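F-BAR domain only protein 1 (Danio rerio, PDB 5JP2) probably acts early in clathrin-mediated endocytosis, through a C-terminal mu homology domain that binds an Eps15 peptide. Local coordinates at residues Val67-Val73 with Asp98-Phe104; Val179-Leu185 with Arg205-Leu211; Asn37-Val41 with Ser137-Ser141. All blocks are in the same frame, centred on the assembly; numbering follows the deposited sequence.

Contact 1. Residues Val67-Val73 with Asp98-Phe104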
loop_
_atom_site.group_PDB
_atom_site.type_symbol
_atom_site.label_atom_id
_atom_site.label_comp_id
_atom_site.label_asym_id
_atom_site.label_seq_id
_atom_site.Cartn_x
_atom_site.Cartn_y
_atom_site.Cartn_z
ATOM N N VAL B 67 7.103 -21.042 20.559
ATOM C CA VAL B 67 7.568 -19.767 20.031
ATOM C C VAL B 67 6.997 -19.530 18.640
ATOM O O VAL B 67 7.297 -20.265 17.695
ATOM C CB VAL B 67 9.099 -19.735 19.996
ATOM C CG1 VAL B 67 9.598 -18.443 19.382
ATOM C CG2 VAL B 67 9.646 -19.923 21.381
ATOM N N LEU B 68 6.216 -18.474 18.505
ATOM C CA LEU B 68 5.731 -18.044 17.208
ATOM C C LEU B 68 6.869 -17.364 16.459
ATOM O O LEU B 68 7.442 -16.392 16.946
ATOM C CB LEU B 68 4.544 -17.108 17.393
ATOM C CG LEU B 68 3.980 -16.450 16.147
ATOM C CD1 LEU B 68 3.627 -17.481 15.127
ATOM C CD2 LEU B 68 2.779 -15.659 16.525
ATOM N N SER B 69 7.206 -17.881 15.288
ATOM C CA SER B 69 8.352 -17.428 14.524
ATOM C C SER B 69 7.940 -17.178 13.082
ATOM O O SER B 69 7.122 -17.915 12.543
ATOM C CB SER B 69 9.459 -18.457 14.565
ATOM O OG SER B 69 10.538 -18.044 13.748
ATOM N N PHE B 70 8.483 -16.132 12.460
ATOM C CA PHE B 70 8.139 -15.851 11.071
ATOM C C PHE B 70 9.345 -15.345 10.291
ATOM O O PHE B 70 10.394 -15.034 10.846
ATOM C CB PHE B 70 6.977 -14.872 10.964
ATOM C CG PHE B 70 7.277 -13.484 11.436
ATOM C CD1 PHE B 70 7.822 -12.549 10.574
ATOM C CD2 PHE B 70 6.953 -13.093 12.713
ATOM C CE1 PHE B 70 8.071 -11.272 10.985
ATOM C CE2 PHE B 70 7.201 -11.812 13.127
ATOM C CZ PHE B 70 7.761 -10.897 12.255
ATOM N N ARG B 71 9.173 -15.284 8.976
ATOM C CA ARG B 71 10.229 -14.949 8.034
ATOM C C ARG B 71 9.736 -13.897 7.047
ATOM O O ARG B 71 8.620 -14.003 6.534
ATOM C CB ARG B 71 10.637 -16.201 7.275
ATOM C CG ARG B 71 11.889 -16.104 6.481
ATOM C CD ARG B 71 12.021 -17.288 5.531
ATOM N NE ARG B 71 12.057 -18.563 6.234
ATOM C CZ ARG B 71 13.129 -19.064 6.831
ATOM N NH1 ARG B 71 14.275 -18.395 6.837
ATOM N NH2 ARG B 71 13.046 -20.236 7.437
ATOM N N LEU B 72 10.566 -12.897 6.757
ATOM C CA LEU B 72 10.312 -12.011 5.624
ATOM C C LEU B 72 11.081 -12.483 4.402
ATOM O O LEU B 72 12.263 -12.805 4.489
ATOM C CB LEU B 72 10.708 -10.578 5.944
ATOM C CG LEU B 72 10.204 -9.969 7.240
ATOM C CD1 LEU B 72 10.843 -8.617 7.399
ATOM C CD2 LEU B 72 8.702 -9.848 7.215
ATOM N N VAL B 73 10.419 -12.479 3.248
ATOM C CA VAL B 73 11.007 -13.003 2.026
ATOM C C VAL B 73 10.853 -11.991 0.907
ATOM O O VAL B 73 9.987 -11.117 0.951
ATOM C CB VAL B 73 10.377 -14.344 1.609
ATOM C CG1 VAL B 73 10.608 -15.391 2.668
ATOM C CG2 VAL B 73 8.909 -14.162 1.384
ATOM N N ASP B 98 18.013 -11.754 1.012
ATOM C CA ASP B 98 16.639 -11.919 0.553
ATOM C C ASP B 98 15.680 -12.422 1.618
ATOM O O ASP B 98 14.496 -12.592 1.321
ATOM C CB ASP B 98 16.588 -12.863 -0.642
ATOM C CG ASP B 98 16.607 -12.127 -1.958
ATOM O OD1 ASP B 98 15.899 -11.108 -2.067
ATOM O OD2 ASP B 98 17.334 -12.562 -2.876
ATOM N N THR B 99 16.153 -12.682 2.835
ATOM C CA THR B 99 15.332 -13.304 3.863
ATOM C C THR B 99 15.769 -12.820 5.238
ATOM O O THR B 99 16.959 -12.602 5.463
ATOM C CB THR B 99 15.459 -14.822 3.752
ATOM O OG1 THR B 99 14.673 -15.276 2.647
ATOM C CG2 THR B 99 15.025 -15.512 5.012
ATOM N N LYS B 100 14.816 -12.666 6.159
ATOM C CA LYS B 100 15.167 -12.370 7.541
ATOM C C LYS B 100 14.150 -12.967 8.501
ATOM O O LYS B 100 12.946 -12.901 8.260
ATOM C CB LYS B 100 15.275 -10.868 7.805
ATOM C CG LYS B 100 16.184 -10.589 8.988
ATOM C CD LYS B 100 16.107 -9.174 9.512
ATOM C CE LYS B 100 17.227 -8.949 10.511
ATOM N NZ LYS B 100 17.493 -10.185 11.301
ATOM N N ASP B 101 14.645 -13.472 9.624
ATOM C CA ASP B 101 13.847 -14.189 10.601
ATOM C C ASP B 101 13.599 -13.353 11.846
ATOM O O ASP B 101 14.440 -12.556 12.262
ATOM C CB ASP B 101 14.522 -15.492 11.033
ATOM C CG ASP B 101 14.514 -16.537 9.958
ATOM O OD1 ASP B 101 15.147 -16.326 8.913
ATOM O OD2 ASP B 101 13.845 -17.558 10.149
ATOM N N PHE B 102 12.433 -13.569 12.438
ATOM C CA PHE B 102 12.045 -12.926 13.677
ATOM C C PHE B 102 11.350 -13.934 14.577
ATOM O O PHE B 102 10.620 -14.802 14.104
ATOM C CB PHE B 102 11.117 -11.757 13.400
ATOM C CG PHE B 102 11.769 -10.652 12.645
ATOM C CD1 PHE B 102 12.457 -9.658 13.310
ATOM C CD2 PHE B 102 11.699 -10.604 11.266
ATOM C CE1 PHE B 102 13.060 -8.646 12.610
ATOM C CE2 PHE B 102 12.292 -9.593 10.567
ATOM C CZ PHE B 102 12.975 -8.613 11.237
ATOM N N TRP B 103 11.585 -13.816 15.878
ATOM C CA TRP B 103 10.915 -14.635 16.878
ATOM C C TRP B 103 10.168 -13.733 17.840
ATOM O O TRP B 103 10.650 -12.662 18.194
ATOM C CB TRP B 103 11.903 -15.503 17.662
ATOM C CG TRP B 103 12.712 -16.379 16.791
ATOM C CD1 TRP B 103 12.522 -17.710 16.567
ATOM C CD2 TRP B 103 13.840 -15.997 16.004
ATOM N NE1 TRP B 103 13.462 -18.182 15.689
ATOM C CE2 TRP B 103 14.285 -17.149 15.328
ATOM C CE3 TRP B 103 14.519 -14.796 15.807
ATOM C CZ2 TRP B 103 15.379 -17.134 14.467
ATOM C CZ3 TRP B 103 15.604 -14.784 14.952
ATOM C CH2 TRP B 103 16.022 -15.943 14.292
ATOM N N PHE B 104 9.003 -14.168 18.273
ATOM C CA PHE B 104 8.270 -13.426 19.276
ATOM C C PHE B 104 8.837 -13.684 20.663
ATOM O O PHE B 104 9.321 -14.775 20.968
ATOM C CB PHE B 104 6.800 -13.816 19.271
ATOM C CG PHE B 104 5.970 -13.016 18.342
ATOM C CD1 PHE B 104 5.406 -11.838 18.740
ATOM C CD2 PHE B 104 5.753 -13.456 17.058
ATOM C CE1 PHE B 104 4.646 -11.116 17.877
ATOM C CE2 PHE B 104 4.999 -12.730 16.202
ATOM C CZ PHE B 104 4.443 -11.566 16.612
#

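Contact 2. Residues Val179-Leu185 with Arg205-Leu211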
loop_
_atom_site.group_PDB
_atom_site.type_symbol
_atom_site.label_atom_id
_atom_site.label_comp_id
_atom_site.label_asym_id
_atom_site.label_seq_id
_atom_site.Cartn_x
_atom_site.Cartn_y
_atom_site.Cartn_z
ATOM N N VAL B 179 -9.470 4.519 -9.596
ATOM C CA VAL B 179 -8.496 5.345 -10.288
ATOM C C VAL B 179 -9.092 6.715 -10.579
ATOM O O VAL B 179 -10.151 6.825 -11.193
ATOM C CB VAL B 179 -8.018 4.670 -11.579
ATOM C CG1 VAL B 179 -6.916 5.499 -12.217
ATOM C CG2 VAL B 179 -7.527 3.273 -11.285
ATOM N N GLN B 180 -8.402 7.756 -10.132
ATOM C CA GLN B 180 -8.787 9.140 -10.345
ATOM C C GLN B 180 -7.579 9.950 -10.793
ATOM O O GLN B 180 -6.454 9.689 -10.384
ATOM C CB GLN B 180 -9.337 9.770 -9.072
ATOM C CG GLN B 180 -10.657 9.255 -8.606
ATOM C CD GLN B 180 -11.161 10.029 -7.416
ATOM O OE1 GLN B 180 -10.463 10.885 -6.890
ATOM N NE2 GLN B 180 -12.377 9.742 -6.987
ATOM N N VAL B 181 -7.827 10.974 -11.591
ATOM C CA VAL B 181 -6.791 11.902 -12.010
ATOM C C VAL B 181 -7.277 13.296 -11.679
ATOM O O VAL B 181 -8.382 13.677 -12.064
ATOM C CB VAL B 181 -6.462 11.787 -13.506
ATOM C CG1 VAL B 181 -5.385 12.814 -13.900
ATOM C CG2 VAL B 181 -6.004 10.400 -13.815
ATOM N N LEU B 182 -6.446 14.050 -10.976
ATOM C CA LEU B 182 -6.807 15.353 -10.446
ATOM C C LEU B 182 -5.875 16.406 -11.014
ATOM O O LEU B 182 -4.652 16.291 -10.892
ATOM C CB LEU B 182 -6.737 15.350 -8.923
ATOM C CG LEU B 182 -7.582 14.265 -8.261
ATOM C CD1 LEU B 182 -7.115 13.994 -6.862
ATOM C CD2 LEU B 182 -9.001 14.709 -8.249
ATOM N N LEU B 183 -6.448 17.410 -11.650
ATOM C CA LEU B 183 -5.709 18.573 -12.128
ATOM C C LEU B 183 -6.272 19.805 -11.435
ATOM O O LEU B 183 -7.428 20.177 -11.692
ATOM C CB LEU B 183 -5.817 18.702 -13.644
ATOM C CG LEU B 183 -5.270 19.969 -14.283
ATOM C CD1 LEU B 183 -3.777 20.106 -14.061
ATOM C CD2 LEU B 183 -5.578 19.938 -15.740
ATOM N N PRO B 184 -5.529 20.467 -10.546
ATOM C CA PRO B 184 -6.090 21.655 -9.898
ATOM C C PRO B 184 -6.193 22.800 -10.888
ATOM O O PRO B 184 -5.309 23.006 -11.716
ATOM C CB PRO B 184 -5.089 21.948 -8.777
ATOM C CG PRO B 184 -3.846 21.390 -9.248
ATOM C CD PRO B 184 -4.160 20.199 -10.089
ATOM N N LEU B 185 -7.317 23.508 -10.827
ATOM C CA LEU B 185 -7.590 24.630 -11.710
ATOM C C LEU B 185 -8.406 25.666 -10.961
ATOM O O LEU B 185 -9.438 25.334 -10.373
ATOM C CB LEU B 185 -8.346 24.152 -12.944
ATOM C CG LEU B 185 -8.653 25.213 -13.982
ATOM C CD1 LEU B 185 -7.355 25.770 -14.500
ATOM C CD2 LEU B 185 -9.440 24.597 -15.090
ATOM N N ARG B 205 -11.356 22.941 -5.979
ATOM C CA ARG B 205 -10.944 23.697 -7.162
ATOM C C ARG B 205 -9.985 22.879 -8.029
ATOM O O ARG B 205 -8.812 23.205 -8.200
ATOM C CB ARG B 205 -10.313 25.038 -6.775
ATOM C CG ARG B 205 -11.054 25.785 -5.693
ATOM C CD ARG B 205 -10.673 27.245 -5.664
ATOM N NE ARG B 205 -11.324 27.955 -4.567
ATOM C CZ ARG B 205 -12.615 28.279 -4.538
ATOM N NH1 ARG B 205 -13.415 27.950 -5.543
ATOM N NH2 ARG B 205 -13.111 28.926 -3.493
ATOM N N ARG B 206 -10.534 21.819 -8.615
ATOM C CA ARG B 206 -9.707 20.916 -9.397
ATOM C C ARG B 206 -10.568 20.142 -10.382
ATOM O O ARG B 206 -11.761 19.943 -10.174
ATOM C CB ARG B 206 -8.918 19.963 -8.501
ATOM C CG ARG B 206 -9.778 19.114 -7.622
ATOM C CD ARG B 206 -8.962 18.430 -6.540
ATOM N NE ARG B 206 -9.795 17.529 -5.746
ATOM C CZ ARG B 206 -9.359 16.818 -4.713
ATOM N NH1 ARG B 206 -8.094 16.897 -4.332
ATOM N NH2 ARG B 206 -10.195 16.031 -4.056
ATOM N N LEU B 207 -9.944 19.745 -11.483
ATOM C CA LEU B 207 -10.585 18.886 -12.466
ATOM C C LEU B 207 -10.441 17.421 -12.073
ATOM O O LEU B 207 -9.372 16.984 -11.643
ATOM C CB LEU B 207 -9.955 19.092 -13.834
ATOM C CG LEU B 207 -10.396 20.299 -14.620
ATOM C CD1 LEU B 207 -9.621 20.325 -15.909
ATOM C CD2 LEU B 207 -11.863 20.176 -14.883
ATOM N N LEU B 208 -11.527 16.666 -12.209
ATOM C CA LEU B 208 -11.568 15.264 -11.819
ATOM C C LEU B 208 -11.917 14.373 -12.995
ATOM O O LEU B 208 -12.991 14.506 -13.584
ATOM C CB LEU B 208 -12.589 15.037 -10.711
ATOM C CG LEU B 208 -12.832 13.572 -10.343
ATOM C CD1 LEU B 208 -11.594 12.891 -9.790
ATOM C CD2 LEU B 208 -13.973 13.453 -9.361
ATOM N N TRP B 209 -11.011 13.465 -13.333
ATOM C CA TRP B 209 -11.301 12.350 -14.220
ATOM C C TRP B 209 -11.431 11.080 -13.391
ATOM O O TRP B 209 -10.578 10.800 -12.548
ATOM C CB TRP B 209 -10.210 12.158 -15.264
ATOM C CG TRP B 209 -10.177 13.188 -16.332
ATOM C CD1 TRP B 209 -10.883 13.194 -17.490
ATOM C CD2 TRP B 209 -9.353 14.349 -16.358
ATOM N NE1 TRP B 209 -10.559 14.292 -18.233
ATOM C CE2 TRP B 209 -9.620 15.020 -17.559
ATOM C CE3 TRP B 209 -8.427 14.892 -15.473
ATOM C CZ2 TRP B 209 -8.995 16.204 -17.898
ATOM C CZ3 TRP B 209 -7.797 16.054 -15.817
ATOM C CH2 TRP B 209 -8.083 16.703 -17.019
ATOM N N LYS B 210 -12.470 10.305 -13.652
ATOM C CA LYS B 210 -12.603 8.966 -13.102
ATOM C C LYS B 210 -12.276 7.979 -14.207
ATOM O O LYS B 210 -12.915 7.994 -15.259
ATOM C CB LYS B 210 -14.013 8.708 -12.578
ATOM C CG LYS B 210 -14.426 9.527 -11.387
ATOM C CD LYS B 210 -15.751 9.023 -10.856
ATOM C CE LYS B 210 -16.193 9.777 -9.625
ATOM N NZ LYS B 210 -17.504 9.278 -9.135
ATOM N N LEU B 211 -11.324 7.099 -13.953
ATOM C CA LEU B 211 -10.841 6.171 -14.953
ATOM C C LEU B 211 -11.350 4.775 -14.647
ATOM O O LEU B 211 -11.611 4.432 -13.496
ATOM C CB LEU B 211 -9.316 6.152 -14.987
ATOM C CG LEU B 211 -8.609 7.449 -15.346
ATOM C CD1 LEU B 211 -7.139 7.224 -15.394
ATOM C CD2 LEU B 211 -9.088 7.916 -16.682
HETATM O O HOH W 1 -11.045 2.653 -11.473
#

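Contact 3. Residues Asn37-Val41 with Ser137-Ser141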
loop_
_atom_site.group_PDB
_atom_site.type_symbol
_atom_site.label_atom_id
_atom_site.label_comp_id
_atom_site.label_asym_id
_atom_site.label_seq_id
_atom_site.Cartn_x
_atom_site.Cartn_y
_atom_site.Cartn_z
ATOM N N ASN B 37 11.742 13.108 -18.372
ATOM C CA ASN B 37 10.663 12.691 -17.483
ATOM C C ASN B 37 11.183 11.760 -16.394
ATOM O O ASN B 37 10.724 10.630 -16.236
ATOM C CB ASN B 37 9.533 12.034 -18.270
ATOM C CG ASN B 37 8.296 11.788 -17.427
ATOM O OD1 ASN B 37 7.965 12.569 -16.542
ATOM N ND2 ASN B 37 7.606 10.695 -17.706
ATOM N N ARG B 38 12.169 12.242 -15.643
ATOM C CA ARG B 38 12.764 11.430 -14.593
ATOM C C ARG B 38 11.776 11.273 -13.445
ATOM O O ARG B 38 10.916 12.128 -13.223
ATOM C CB ARG B 38 14.063 12.059 -14.086
ATOM C CG ARG B 38 15.264 11.866 -15.002
ATOM C CD ARG B 38 16.382 12.845 -14.665
ATOM N NE ARG B 38 17.472 12.832 -15.638
ATOM C CZ ARG B 38 18.402 13.778 -15.718
ATOM N NH1 ARG B 38 18.373 14.802 -14.877
ATOM N NH2 ARG B 38 19.359 13.709 -16.636
ATOM N N CYS B 39 11.904 10.180 -12.693
ATOM C CA CYS B 39 10.940 9.941 -11.633
ATOM C C CYS B 39 11.612 9.518 -10.336
ATOM O O CYS B 39 12.730 9.017 -10.316
ATOM C CB CYS B 39 9.906 8.891 -12.041
ATOM S SG CYS B 39 10.339 7.248 -11.619
ATOM N N LEU B 40 10.897 9.756 -9.245
ATOM C CA LEU B 40 11.266 9.308 -7.914
ATOM C C LEU B 40 10.111 8.517 -7.314
ATOM O O LEU B 40 8.962 8.945 -7.401
ATOM C CB LEU B 40 11.586 10.501 -7.019
ATOM C CG LEU B 40 12.379 11.630 -7.668
ATOM C CD1 LEU B 40 12.104 12.959 -6.977
ATOM C CD2 LEU B 40 13.855 11.296 -7.623
ATOM N N VAL B 41 10.411 7.395 -6.677
ATOM C CA VAL B 41 9.407 6.568 -6.021
ATOM C C VAL B 41 9.796 6.308 -4.564
ATOM O O VAL B 41 10.941 5.951 -4.278
ATOM C CB VAL B 41 9.216 5.242 -6.778
ATOM C CG1 VAL B 41 8.228 4.365 -6.046
ATOM C CG2 VAL B 41 8.730 5.511 -8.166
ATOM N N SER B 137 13.335 4.540 -4.954
ATOM C CA SER B 137 14.011 4.292 -6.214
ATOM C C SER B 137 13.882 5.508 -7.115
ATOM O O SER B 137 12.957 6.305 -6.975
ATOM C CB SER B 137 13.462 3.052 -6.912
ATOM O OG SER B 137 14.475 2.436 -7.677
ATOM N N GLN B 138 14.866 5.685 -7.987
ATOM C CA GLN B 138 14.755 6.583 -9.127
ATOM C C GLN B 138 14.450 5.822 -10.409
ATOM O O GLN B 138 14.434 6.412 -11.487
ATOM C CB GLN B 138 16.032 7.401 -9.281
ATOM C CG GLN B 138 16.298 8.309 -8.100
ATOM C CD GLN B 138 17.520 9.173 -8.286
ATOM O OE1 GLN B 138 18.338 8.929 -9.172
ATOM N NE2 GLN B 138 17.652 10.200 -7.455
ATOM N N ASP B 139 14.244 4.516 -10.306
ATOM C CA ASP B 139 13.950 3.669 -11.449
ATOM C C ASP B 139 12.439 3.596 -11.629
ATOM O O ASP B 139 11.750 3.074 -10.749
ATOM C CB ASP B 139 14.523 2.281 -11.214
ATOM C CG ASP B 139 14.469 1.409 -12.436
ATOM O OD1 ASP B 139 13.713 1.713 -13.380
ATOM O OD2 ASP B 139 15.186 0.393 -12.448
ATOM N N PRO B 140 11.887 4.085 -12.744
ATOM C CA PRO B 140 10.427 4.020 -12.922
ATOM C C PRO B 140 9.884 2.616 -12.880
ATOM O O PRO B 140 8.681 2.440 -12.685
ATOM C CB PRO B 140 10.211 4.670 -14.295
ATOM C CG PRO B 140 11.536 4.652 -14.951
ATOM C CD PRO B 140 12.546 4.752 -13.867
ATOM N N SER B 141 10.732 1.608 -13.037
ATOM C CA SER B 141 10.283 0.227 -12.984
ATOM C C SER B 141 9.639 -0.131 -11.660
ATOM O O SER B 141 9.006 -1.182 -11.559
ATOM C CB SER B 141 11.459 -0.693 -13.187
ATOM O OG SER B 141 12.382 -0.540 -12.136
HETATM O O HOH W 2 13.790 8.734 -13.147
#

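Contact 1. Residues Val67-Val73 with Asp98-Phe104
Phe70, Phe102 and Phe104 form the aromatic heart of this antiparallel strand pair. Phe70 and Phe102 face each other in a hydrogen-bonded pair. At chi1 67° Phe70 CG lies between its backbone N and carbonyl carbon, which brings the ring over toward the neighbouring strand. There its face receives a CH-pi contact from Phe102 CB, 4.0 Å from the ring centroid. The two rings are nearly parallel, 27° between planes, but slid so far apart that they hardly overlap. The edge of Phe70 meets Phe104 instead, CE2 to CE2 at 3.9 Å, the two side chains crossing at about a right angle. Phe104 also runs alongside Leu68, whose CG touches ring atom CD2 at 3.6 Å, while Leu68 O lies in the plane of the Phe104 ring at its edge. Leu72 extends the cluster, its CD1 reaching Phe102 CE2 at 3.6 Å.

The face carrying Ser69, Arg71, Asp101 and Trp103 is more polar. Phe102 O accepts from Phe70 N at 3.0 Å and from Ser69 OG, which approaches above the carbonyl plane and also rests over the Trp103 ring. Arg71 NH1 forms a salt bridge with Asp101 OD1 at 3.1 Å; the planes are almost perpendicular, with OD2 above the guanidinium toward its rim. Gln94 donates to the same OD1, giving this buried carboxylate a second partner.

Large apolar residues suit the face of Phe70, Leu72 and Phe102: Phe70 and Phe104 reach Leu130, and Leu72 reaches Leu131, of strand 125-137, while the Lys100 chain leads away from the partner strand. The chemistry implies a two-faced sheet: hydrophobic burial fastens one face to the neighbouring sheet, while an ion pair and the Ser69 hydroxyl add to the backbone bonds on the other.

Contact 2. Residues Val179-Leu185 with Arg205-Leu211
Trp209 turns its ring edge to the opposite strand: Val181 O and Leu183 CB both lie near the ring plane, the latter 4.0 Å from CZ3. The other flat group, the Arg206 guanidinium, has Leu182 CD2 over one face, 3.8 Å above the plane and toward its rim. Arg206 CG sits between backbone N and carbonyl carbon (chi1 59°), and from there the extended chain carries the guanidinium across Leu182. With an alanine here, the Leu182 methyls would probably lose this flat cover and be more open to solvent. Next to them Leu208 CD1 packs on Leu182 CD2 at 3.5 Å, the two leucines lying side by side on the face that also carries Arg206.

Backbone bonds hold the register, among them Trp209 N to Val181 O at 2.9 Å, and a water bridges Val179 N and Leu211 O at one end. Pro184 fits the non-hydrogen-bonded pair with Arg206, where no N-H is needed toward this strand. Arg205, with a positive phi of 62°, and Arg206 form a G1 beta bulge against strand 199-201. That strand flanks 206-210, strand 242-250 flanks 179-184, and Leu207 and Trp209 pack on strand 223-231 of the adjoining sheet, with Trp209 NE1 hydrogen-bonded to Pro196 O.

Contact 3. Residues Asn37-Val41 with Ser137-Ser141
Val41 and Ser137 face each other as an antiparallel hydrogen-bonded pair, at the point where strand 125-137 ends. Val41 N donates to Ser137 O at 2.8 Å, nearly straight at 164°, and Ser137 N returns a bond to Val41 O at 2.9 Å. Beyond this pair Gln138 has a psi near zero, which ends the extended run and turns the chain, so that Pro140 comes to lie on the Cys39 thiol. The two backbones still touch through a CA-H...O contact from Gln138 CA to Cys39 O at 3.4 Å. A water donating to Gln138 O lies beside Cys39 N, though its modelled distance to that N is too short to be trusted.

Of the side chains, Cys39 makes the closest approach: SG lies 3.5 Å from Pro140 CA, with CB of the proline ring a little farther. A small thiol suits this tight place, where it also touches Phe31 of strand 17-31. The side chain of Pro140 is about 9 Å from the zinc ion bound at His165 and Cys167. Leu40 and Gln138 run side by side, CD2 of Leu40 lying against both CG, at 3.9 Å, and the amide nitrogen NE2 of Gln138. Asp139 shapes the turn: its OD1 accepts from Ser141 N at 3.0 Å, the donor coming from well above the carboxylate plane, an Asx turn that Pro140, lacking an N-H, fits well.

The chemistry implies a strand pair that finishes with two backbone bonds, after which the thiol packs on the proline and the Asx turn shapes the chain that follows.

How the contacts relate
The three contacts are spread along an elongated mu homology domain. Contacts 1 and 2 lie on opposite sides of the chain's centre, their centres 42 Å apart; contact 3 is 31 Å from the first and 23 Å from the second, centre to centre. Along the chain contact 1 is nested inside the loop closed by contact 3, and contact 2 opens after both have closed. Contacts 2 and 3 belong to the same nine-stranded mixed sheet, whereas contact 1 forms the middle of a separate four-stranded sheet. Strand 125-137 links the two regions, packing against contact 1 and ending at contact 3. The large sheet therefore connects distant parts of the domain into one framework.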